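Local coordinates for protein ofchtiv-allosamidin (Ostrinia furnacalis, PDB 6JMB) that probably hydrolyses chitin as a group IV insect chitinase of glycosyl hydrolase family 18, and binds the inhibitor allosamidin in its active-site cleft, at residues Ser93-Gln107 against Asp139-Glu153. Residues are numbered along the deposited sequence; the frame is centred on the assembly and turned at random.
Sequences SIMAAEPEYRQNFIQ and DIEQFSTLLKELREE
Helix 99-107 runs over helix 139-153 at a signed crossing angle of -43°, after the short helix 93-97 has brought Ala96 against Gln142. These are neighbouring outer helices of the family 18 TIM barrel; their inner sides rest on the barrel strands, where Phe105 and Leu150 both touch Leu121. Arg102 is the knob, set among Gln142, Thr145, Leu146 and Glu149. The Arg102 guanidinium takes Glu149 side-on: NE donates nearly straight to OE1 at 2.8 Å, and NH2 gives a more bent bond to OE2 at 3.1 Å. The two planes stand 56° apart, and NE meets OE1 from above the carboxylate plane. NH1 turns back along its own segment to the carbonyl O of Ala96, which lies in the guanidinium plane, and this ties the Ala96 carbonyl to the helix that follows. Thr145 CG2 sits over the centre of one guanidinium face, 3.6 Å from Arg102 CZ, while Pro99 and Glu98 flank the opposite one. A leucine in place of Arg102 would probably leave the Glu149 carboxylate without its cationic mate and the Ala96 carbonyl without this donor. On the barrel side, the methyls of Leu146 meet Met95 and Phe105, and Leu150 CD2 packs 3.7 Å from Ile106 CG1. With CG1 anti to its carbonyl carbon (chi1 -66°), Ile106 reaches Glu149 CB with CD1 and leaves CG2 against Glu153 CB. A water joins Gln107 OE1 to Glu153 OE1 beyond this. At the other end Asp139 OD2 is held by Thr133 and the backbone N of Asn129, whereas OD1 accepts Ser93 OG on its syn lone pair at 2.7 Å and also takes a water that donates to Ser93 O.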
ATOM      1  N   SER A  93       1.186  -0.439  20.282  1.00 11.15           N
ATOM      2  CA  SER A  93       0.344   0.121  21.333  1.00 10.84           C
ATOM      3  C   SER A  93       1.125   0.275  22.633  1.00 12.37           C
ATOM      4  O   SER A  93       1.062   1.320  23.292  1.00 12.88           O
ATOM      5  CB  SER A  93      -0.865  -0.792  21.524  1.00 11.48           C
ATOM      6  OG  SER A  93      -1.724  -0.313  22.540  1.00 12.37           O
ATOM      7  N   ILE A  94       1.879  -0.759  23.014  1.00 12.00           N
ATOM      8  CA  ILE A  94       2.686  -0.690  24.232  1.00 12.69           C
ATOM      9  C   ILE A  94       3.770   0.372  24.101  1.00 13.14           C
ATOM     10  O   ILE A  94       3.961   1.203  24.996  1.00 13.31           O
ATOM     11  CB  ILE A  94       3.282  -2.071  24.550  1.00 12.88           C
ATOM     12  CG1 ILE A  94       2.175  -3.058  24.905  1.00 13.61           C
ATOM     13  CG2 ILE A  94       4.296  -1.964  25.684  1.00 13.47           C
ATOM     14  CD1 ILE A  94       2.635  -4.502  24.862  1.00 16.18           C
ATOM     15  N   MET A  95       4.487   0.373  22.976  1.00 10.72           N
ATOM     16  CA  MET A  95       5.583   1.322  22.792  1.00 12.02           C
ATOM     17  C   MET A  95       5.079   2.757  22.842  1.00 12.06           C
ATOM     18  O   MET A  95       5.673   3.619  23.504  1.00 14.15           O
ATOM     19  CB  MET A  95       6.284   1.053  21.456  1.00 12.27           C
ATOM     20  CG  MET A  95       7.347   2.092  21.077  1.00 13.76           C
ATOM     21  SD  MET A  95       6.733   3.532  20.169  1.00 14.34           S
ATOM     22  CE  MET A  95       6.351   2.798  18.578  1.00 14.64           C
ATOM     23  N   ALA A  96       3.985   3.039  22.135  1.00 12.75           N
ATOM     24  CA  ALA A  96       3.542   4.417  21.983  1.00 12.26           C
ATOM     25  C   ALA A  96       3.042   5.017  23.288  1.00 12.80           C
ATOM     26  O   ALA A  96       3.075   6.243  23.431  1.00 13.66           O
ATOM     27  CB  ALA A  96       2.456   4.508  20.908  1.00 13.88           C
ATOM     28  N   ALA A  97       2.605   4.187  24.238  1.00 13.49           N
ATOM     29  CA  ALA A  97       2.039   4.685  25.488  1.00 14.66           C
ATOM     30  C   ALA A  97       3.087   5.126  26.502  1.00 15.91           C
ATOM     31  O   ALA A  97       2.740   5.812  27.470  1.00 18.37           O
ATOM     32  CB  ALA A  97       1.153   3.613  26.118  1.00 17.25           C
ATOM     33  N   GLU A  98       4.350   4.744  26.324  1.00 14.99           N
ATOM     34  CA  GLU A  98       5.368   4.973  27.343  1.00 16.16           C
ATOM     35  C   GLU A  98       6.408   5.944  26.812  1.00 16.31           C
ATOM     36  O   GLU A  98       7.041   5.657  25.785  1.00 15.70           O
ATOM     37  CB  GLU A  98       6.032   3.653  27.728  1.00 20.09           C
ATOM     38  CG  GLU A  98       5.195   2.802  28.663  1.00 26.60           C
ATOM     39  CD  GLU A  98       4.680   3.591  29.852  1.00 28.13           C
ATOM     40  OE1 GLU A  98       3.457   3.563  30.097  1.00 41.59           O
ATOM     41  OE2 GLU A  98       5.497   4.244  30.536  1.00 35.73           O
ATOM     42  N   PRO A  99       6.629   7.083  27.468  1.00 16.21           N
ATOM     43  CA  PRO A  99       7.643   8.028  26.966  1.00 16.06           C
ATOM     44  C   PRO A  99       9.015   7.398  26.776  1.00 17.17           C
ATOM     45  O   PRO A  99       9.715   7.719  25.806  1.00 16.52           O
ATOM     46  CB  PRO A  99       7.650   9.133  28.033  1.00 18.41           C
ATOM     47  CG  PRO A  99       6.293   9.049  28.662  1.00 22.05           C
ATOM     48  CD  PRO A  99       5.937   7.592  28.663  1.00 19.02           C
ATOM     49  N   GLU A 100       9.405   6.488  27.672  1.00 17.54           N
ATOM     50  CA  GLU A 100      10.713   5.850  27.575  1.00 17.13           C
ATOM     51  C   GLU A 100      10.801   4.959  26.346  1.00 15.00           C
ATOM     52  O   GLU A 100      11.848   4.894  25.688  1.00 15.05           O
ATOM     53  CB  GLU A 100      10.971   5.022  28.835  1.00 19.59           C
ATOM     54  CG  GLU A 100      10.982   5.832  30.128  1.00 31.45           C
ATOM     55  CD  GLU A 100       9.594   6.031  30.737  1.00 37.04           C
ATOM     56  OE1 GLU A 100       8.578   5.643  30.110  1.00 24.88           O
ATOM     57  OE2 GLU A 100       9.524   6.581  31.858  1.00 43.97           O
ATOM     58  N   TYR A 101       9.714   4.257  26.027  1.00 13.09           N
ATOM     59  CA  TYR A 101       9.717   3.385  24.859  1.00 13.48           C
ATOM     60  C   TYR A 101       9.652   4.197  23.572  1.00 12.66           C
ATOM     61  O   TYR A 101      10.299   3.846  22.579  1.00 12.49           O
ATOM     62  CB  TYR A 101       8.557   2.395  24.934  1.00 13.15           C
ATOM     63  CG  TYR A 101       8.624   1.395  26.071  1.00 14.58           C
ATOM     64  CD1 TYR A 101       9.798   1.194  26.790  1.00 14.65           C
ATOM     65  CD2 TYR A 101       7.506   0.649  26.415  1.00 14.61           C
ATOM     66  CE1 TYR A 101       9.853   0.272  27.829  1.00 18.13           C
ATOM     67  CE2 TYR A 101       7.550  -0.276  27.449  1.00 17.51           C
ATOM     68  CZ  TYR A 101       8.725  -0.458  28.148  1.00 17.72           C
ATOM     69  OH  TYR A 101       8.759  -1.380  29.174  1.00 22.11           O
ATOM     70  N   ARG A 102       8.880   5.286  23.564  1.00 12.38           N
ATOM     71  CA  ARG A 102       8.890   6.175  22.405  1.00 12.02           C
ATOM     72  C   ARG A 102      10.288   6.714  22.143  1.00 13.01           C
ATOM     73  O   ARG A 102      10.750   6.746  20.997  1.00 13.31           O
ATOM     74  CB  ARG A 102       7.916   7.334  22.619  1.00 12.48           C
ATOM     75  CG  ARG A 102       6.457   6.929  22.619  1.00 12.50           C
ATOM     76  CD  ARG A 102       5.550   8.131  22.397  1.00 15.72           C
ATOM     77  NE  ARG A 102       5.774   9.211  23.360  1.00 14.75           N
ATOM     78  CZ  ARG A 102       5.062   9.394  24.468  1.00 15.95           C
ATOM     79  NH1 ARG A 102       4.084   8.557  24.785  1.00 15.82           N
ATOM     80  NH2 ARG A 102       5.332  10.415  25.269  1.00 17.35           N
ATOM     81  N   GLN A 103      10.974   7.159  23.197  1.00 13.12           N
ATOM     82  CA  GLN A 103      12.323   7.682  23.024  1.00 13.30           C
ATOM     83  C   GLN A 103      13.257   6.604  22.494  1.00 12.83           C
ATOM     84  O   GLN A 103      14.084   6.866  21.609  1.00 13.76           O
ATOM     85  CB  GLN A 103      12.832   8.237  24.353  1.00 15.10           C
ATOM     86  CG  GLN A 103      14.242   8.790  24.288  1.00 20.08           C
ATOM     87  CD  GLN A 103      14.724   9.298  25.635  1.00 34.35           C
ATOM     88  OE1 GLN A 103      15.106   8.516  26.506  1.00 37.33           O
ATOM     89  NE2 GLN A 103      14.706  10.613  25.812  1.00 38.37           N
ATOM     90  N   ASN A 104      13.132   5.383  23.014  1.00 12.55           N
ATOM     91  CA  ASN A 104      13.935   4.274  22.508  1.00 13.10           C
ATOM     92  C   ASN A 104      13.645   4.011  21.036  1.00 12.41           C
ATOM     93  O   ASN A 104      14.568   3.745  20.253  1.00 13.09           O
ATOM     94  CB  ASN A 104      13.689   3.017  23.346  1.00 13.38           C
ATOM     95  CG  ASN A 104      14.621   1.875  22.981  1.00 14.07           C
ATOM     96  OD1 ASN A 104      15.839   2.058  22.881  1.00 17.29           O
ATOM     97  ND2 ASN A 104      14.055   0.691  22.784  1.00 14.86           N
ATOM     98  N   PHE A 105      12.374   4.100  20.632  1.00 11.98           N
ATOM     99  CA  PHE A 105      12.065   3.895  19.222  1.00 11.42           C
ATOM    100  C   PHE A 105      12.659   4.994  18.357  1.00 11.12           C
ATOM    101  O   PHE A 105      13.213   4.725  17.285  1.00 12.40           O
ATOM    102  CB  PHE A 105      10.562   3.801  18.968  1.00 12.26           C
ATOM    103  CG  PHE A 105      10.252   3.672  17.514  1.00 11.16           C
ATOM    104  CD1 PHE A 105      10.591   2.508  16.837  1.00 14.57           C
ATOM    105  CD2 PHE A 105       9.733   4.736  16.795  1.00 12.59           C
ATOM    106  CE1 PHE A 105      10.364   2.387  15.478  1.00 14.61           C
ATOM    107  CE2 PHE A 105       9.504   4.620  15.433  1.00 14.61           C
ATOM    108  CZ  PHE A 105       9.823   3.445  14.776  1.00 15.28           C
ATOM    109  N   ILE A 106      12.526   6.245  18.792  1.00 12.24           N
ATOM    110  CA  ILE A 106      13.083   7.354  18.025  1.00 11.96           C
ATOM    111  C   ILE A 106      14.585   7.168  17.833  1.00 12.20           C
ATOM    112  O   ILE A 106      15.109   7.307  16.722  1.00 12.21           O
ATOM    113  CB  ILE A 106      12.741   8.696  18.688  1.00 12.40           C
ATOM    114  CG1 ILE A 106      11.231   8.933  18.632  1.00 13.42           C
ATOM    115  CG2 ILE A 106      13.507   9.827  18.019  1.00 14.19           C
ATOM    116  CD1 ILE A 106      10.741  10.006  19.584  1.00 15.95           C
ATOM    117  N   GLN A 107      15.295   6.811  18.908  1.00 12.97           N
ATOM    118  CA  GLN A 107      16.748   6.692  18.818  1.00 13.38           C
ATOM    119  C   GLN A 107      17.179   5.468  18.014  1.00 13.01           C
ATOM    120  O   GLN A 107      18.123   5.550  17.220  1.00 13.35           O
ATOM    121  CB  GLN A 107      17.366   6.684  20.218  1.00 14.74           C
ATOM    122  CG  GLN A 107      17.213   8.011  20.959  1.00 19.31           C
ATOM    123  CD  GLN A 107      17.712   9.201  20.154  1.00 24.07           C
ATOM    124  OE1 GLN A 107      17.015  10.208  20.012  1.00 28.98           O
ATOM    125  NE2 GLN A 107      18.924   9.094  19.624  1.00 27.51           N
ATOM    126  N   ASP A 139      -4.522   4.624  22.028  1.00 11.94           N
ATOM    127  CA  ASP A 139      -3.609   4.566  20.887  1.00 11.13           C
ATOM    128  C   ASP A 139      -3.790   5.756  19.953  1.00 11.16           C
ATOM    129  O   ASP A 139      -2.832   6.172  19.293  1.00 11.14           O
ATOM    130  CB  ASP A 139      -3.883   3.316  20.049  1.00 11.47           C
ATOM    131  CG  ASP A 139      -3.455   2.016  20.714  1.00 10.98           C
ATOM    132  OD1 ASP A 139      -2.911   2.014  21.840  1.00 12.10           O
ATOM    133  OD2 ASP A 139      -3.682   0.974  20.067  1.00 10.57           O
ATOM    134  N   ILE A 140      -5.017   6.275  19.831  1.00 11.15           N
ATOM    135  CA  ILE A 140      -5.256   7.392  18.918  1.00 10.93           C
ATOM    136  C   ILE A 140      -4.418   8.595  19.331  1.00 10.87           C
ATOM    137  O   ILE A 140      -3.761   9.238  18.499  1.00 11.46           O
ATOM    138  CB  ILE A 140      -6.757   7.736  18.857  1.00 11.55           C
ATOM    139  CG1 ILE A 140      -7.584   6.522  18.433  1.00 11.85           C
ATOM    140  CG2 ILE A 140      -6.990   8.908  17.904  1.00 12.94           C
ATOM    141  CD1 ILE A 140      -9.088   6.725  18.579  1.00 12.94           C
ATOM    142  N   GLU A 141      -4.421   8.909  20.632  1.00 10.74           N
ATOM    143  CA  GLU A 141      -3.589   9.998  21.131  1.00 12.58           C
ATOM    144  C   GLU A 141      -2.112   9.654  21.014  1.00 11.07           C
ATOM    145  O   GLU A 141      -1.310  10.471  20.540  1.00 12.12           O
ATOM    146  CB  GLU A 141      -3.940  10.327  22.584  1.00 14.72           C
ATOM    147  CG  GLU A 141      -2.943  11.293  23.208  1.00 15.96           C
ATOM    148  CD  GLU A 141      -3.105  11.457  24.706  1.00 21.68           C
ATOM    149  OE1 GLU A 141      -4.119  10.987  25.264  1.00 22.66           O
ATOM    150  OE2 GLU A 141      -2.207  12.067  25.325  1.00 22.64           O
ATOM    151  N   GLN A 142      -1.736   8.443  21.438  1.00 11.55           N
ATOM    152  CA  GLN A 142      -0.318   8.114  21.516  1.00 11.06           C
ATOM    153  C   GLN A 142       0.323   8.057  20.137  1.00 10.61           C
ATOM    154  O   GLN A 142       1.508   8.373  19.999  1.00 11.36           O
ATOM    155  CB  GLN A 142      -0.105   6.806  22.280  1.00 12.98           C
ATOM    156  CG  GLN A 142      -0.705   6.780  23.686  1.00 16.28           C
ATOM    157  CD  GLN A 142      -0.311   7.978  24.529  1.00 19.42           C
ATOM    158  OE1 GLN A 142       0.807   8.475  24.443  1.00 19.09           O
ATOM    159  NE2 GLN A 142      -1.238   8.441  25.363  1.00 26.26           N
ATOM    160  N   PHE A 143      -0.439   7.655  19.116  1.00 11.08           N
ATOM    161  CA  PHE A 143       0.065   7.696  17.748  1.00 11.44           C
ATOM    162  C   PHE A 143       0.465   9.115  17.361  1.00 10.91           C
ATOM    163  O   PHE A 143       1.555   9.342  16.824  1.00 12.36           O
ATOM    164  CB  PHE A 143      -1.012   7.155  16.805  1.00 10.92           C
ATOM    165  CG  PHE A 143      -0.596   7.080  15.358  1.00 11.74           C
ATOM    166  CD1 PHE A 143       0.514   6.344  14.960  1.00 11.96           C
ATOM    167  CD2 PHE A 143      -1.350   7.715  14.390  1.00 11.18           C
ATOM    168  CE1 PHE A 143       0.867   6.261  13.610  1.00 12.74           C
ATOM    169  CE2 PHE A 143      -0.997   7.645  13.046  1.00 11.78           C
ATOM    170  CZ  PHE A 143       0.106   6.913  12.659  1.00 11.28           C
ATOM    171  N   SER A 144      -0.396  10.091  17.653  1.00 11.58           N
ATOM    172  CA  SER A 144      -0.066  11.474  17.323  1.00 11.74           C
ATOM    173  C   SER A 144       1.104  11.992  18.152  1.00 11.56           C
ATOM    174  O   SER A 144       1.947  12.734  17.638  1.00 12.59           O
ATOM    175  CB  SER A 144      -1.301  12.358  17.472  1.00 13.21           C
ATOM    176  OG  SER A 144      -2.200  12.110  16.401  1.00 14.66           O
ATOM    177  N   THR A 145       1.183  11.608  19.431  1.00 11.14           N
ATOM    178  CA  THR A 145       2.334  12.003  20.238  1.00 11.44           C
ATOM    179  C   THR A 145       3.620  11.426  19.667  1.00 11.69           C
ATOM    180  O   THR A 145       4.638  12.122  19.580  1.00 12.48           O
ATOM    181  CB  THR A 145       2.132  11.561  21.687  1.00 13.13           C
ATOM    182  OG1 THR A 145       0.954  12.188  22.200  1.00 14.45           O
ATOM    183  CG2 THR A 145       3.327  11.956  22.551  1.00 14.21           C
ATOM    184  N   LEU A 146       3.583  10.159  19.253  1.00 10.88           N
ATOM    185  CA  LEU A 146       4.756   9.528  18.659  1.00 12.28           C
ATOM    186  C   LEU A 146       5.217  10.286  17.420  1.00 11.38           C
ATOM    187  O   LEU A 146       6.414  10.548  17.247  1.00 11.64           O
ATOM    188  CB  LEU A 146       4.424   8.080  18.309  1.00 11.95           C
ATOM    189  CG  LEU A 146       5.504   7.310  17.544  1.00 13.33           C
ATOM    190  CD1 LEU A 146       6.738   7.108  18.416  1.00 15.05           C
ATOM    191  CD2 LEU A 146       4.956   5.970  17.069  1.00 15.44           C
ATOM    192  N   LEU A 147       4.276  10.655  16.544  1.00 11.54           N
ATOM    193  CA  LEU A 147       4.646  11.390  15.337  1.00 10.72           C
ATOM    194  C   LEU A 147       5.240  12.754  15.674  1.00 11.71           C
ATOM    195  O   LEU A 147       6.220  13.184  15.051  1.00 11.95           O
ATOM    196  CB  LEU A 147       3.431  11.545  14.422  1.00 11.48           C
ATOM    197  CG  LEU A 147       2.853  10.245  13.852  1.00 12.14           C
ATOM    198  CD1 LEU A 147       1.561  10.541  13.094  1.00 12.14           C
ATOM    199  CD2 LEU A 147       3.864   9.534  12.962  1.00 12.00           C
ATOM    200  N   LYS A 148       4.652  13.456  16.648  1.00 12.08           N
ATOM    201  CA  LYS A 148       5.195  14.744  17.073  1.00 13.80           C
ATOM    202  C   LYS A 148       6.644  14.605  17.529  1.00 12.46           C
ATOM    203  O   LYS A 148       7.511  15.404  17.152  1.00 12.99           O
ATOM    204  CB  LYS A 148       4.334  15.306  18.203  1.00 15.12           C
ATOM    205  CG  LYS A 148       4.853  16.603  18.796  1.00 16.99           C
ATOM    206  CD  LYS A 148       4.000  17.026  19.982  1.00 20.13           C
ATOM    207  CE  LYS A 148       4.467  18.348  20.563  1.00 30.51           C
ATOM    208  NZ  LYS A 148       3.813  18.637  21.870  1.00 37.72           N
ATOM    209  N   GLU A 149       6.924  13.583  18.341  1.00 11.54           N
ATOM    210  CA  GLU A 149       8.263  13.414  18.896  1.00 12.34           C
ATOM    211  C   GLU A 149       9.256  12.950  17.835  1.00 12.68           C
ATOM    212  O   GLU A 149      10.423  13.366  17.846  1.00 13.54           O
ATOM    213  CB  GLU A 149       8.205  12.471  20.099  1.00 13.13           C
ATOM    214  CG  GLU A 149       7.386  13.066  21.253  1.00 13.71           C
ATOM    215  CD  GLU A 149       7.251  12.146  22.448  1.00 17.97           C
ATOM    216  OE1 GLU A 149       7.727  11.000  22.375  1.00 17.25           O
ATOM    217  OE2 GLU A 149       6.658  12.572  23.468  1.00 18.38           O
ATOM    218  N   LEU A 150       8.815  12.102  16.904  1.00 12.46           N
ATOM    219  CA  LEU A 150       9.670  11.739  15.776  1.00 12.70           C
ATOM    220  C   LEU A 150      10.030  12.968  14.952  1.00 12.89           C
ATOM    221  O   LEU A 150      11.196  13.172  14.595  1.00 13.79           O
ATOM    222  CB  LEU A 150       8.972  10.701  14.895  1.00 11.57           C
ATOM    223  CG  LEU A 150       9.007   9.254  15.388  1.00 11.20           C
ATOM    224  CD1 LEU A 150       7.869   8.448  14.775  1.00 12.37           C
ATOM    225  CD2 LEU A 150      10.353   8.587  15.082  1.00 11.64           C
ATOM    226  N   ARG A 151       9.038  13.810  14.652  1.00 12.88           N
ATOM    227  CA  ARG A 151       9.304  15.009  13.866  1.00 12.32           C
ATOM    228  C   ARG A 151      10.314  15.910  14.559  1.00 14.08           C
ATOM    229  O   ARG A 151      11.246  16.412  13.919  1.00 14.77           O
ATOM    230  CB  ARG A 151       8.000  15.765  13.611  1.00 13.91           C
ATOM    231  CG  ARG A 151       8.191  17.180  13.070  1.00 15.07           C
ATOM    232  CD  ARG A 151       8.965  17.183  11.762  1.00 17.09           C
ATOM    233  NE  ARG A 151       8.275  16.411  10.737  1.00 15.33           N
ATOM    234  CZ  ARG A 151       8.757  16.165   9.524  1.00 17.72           C
ATOM    235  NH1 ARG A 151       9.953  16.626   9.172  1.00 23.15           N
ATOM    236  NH2 ARG A 151       8.043  15.454   8.662  1.00 15.72           N
ATOM    237  N   GLU A 152      10.149  16.118  15.867  1.00 13.58           N
ATOM    238  CA  GLU A 152      11.061  16.990  16.601  1.00 14.32           C
ATOM    239  C   GLU A 152      12.502  16.508  16.491  1.00 16.30           C
ATOM    240  O   GLU A 152      13.421  17.314  16.292  1.00 17.74           O
ATOM    241  CB  GLU A 152      10.625  17.079  18.061  1.00 16.81           C
ATOM    242  CG  GLU A 152       9.443  18.012  18.265  1.00 23.85           C
ATOM    243  CD  GLU A 152       8.834  17.906  19.647  1.00 30.20           C
ATOM    244  OE1 GLU A 152       9.239  17.010  20.418  1.00 34.54           O
ATOM    245  OE2 GLU A 152       7.945  18.728  19.960  1.00 35.16           O
ATOM    246  N   GLU A 153      12.721  15.199  16.590  1.00 14.22           N
ATOM    247  CA  GLU A 153      14.082  14.688  16.480  1.00 14.62           C
ATOM    248  C   GLU A 153      14.564  14.680  15.037  1.00 16.69           C
ATOM    249  O   GLU A 153      15.712  15.053  14.758  1.00 16.60           O
ATOM    250  CB  GLU A 153      14.158  13.279  17.060  1.00 16.30           C
ATOM    251  CG  GLU A 153      15.559  12.691  17.052  1.00 20.44           C
ATOM    252  CD  GLU A 153      16.500  13.423  17.985  1.00 29.15           C
ATOM    253  OE1 GLU A 153      16.017  14.035  18.962  1.00 30.98           O
ATOM    254  OE2 GLU A 153      17.725  13.379  17.743  1.00 35.39           O
TER
HETATM  255  O   HOH W   1      -0.731   3.475  22.870  1.00 15.91           O
HETATM  256  O   HOH W   2      14.931  11.851  20.862  1.00 40.04           O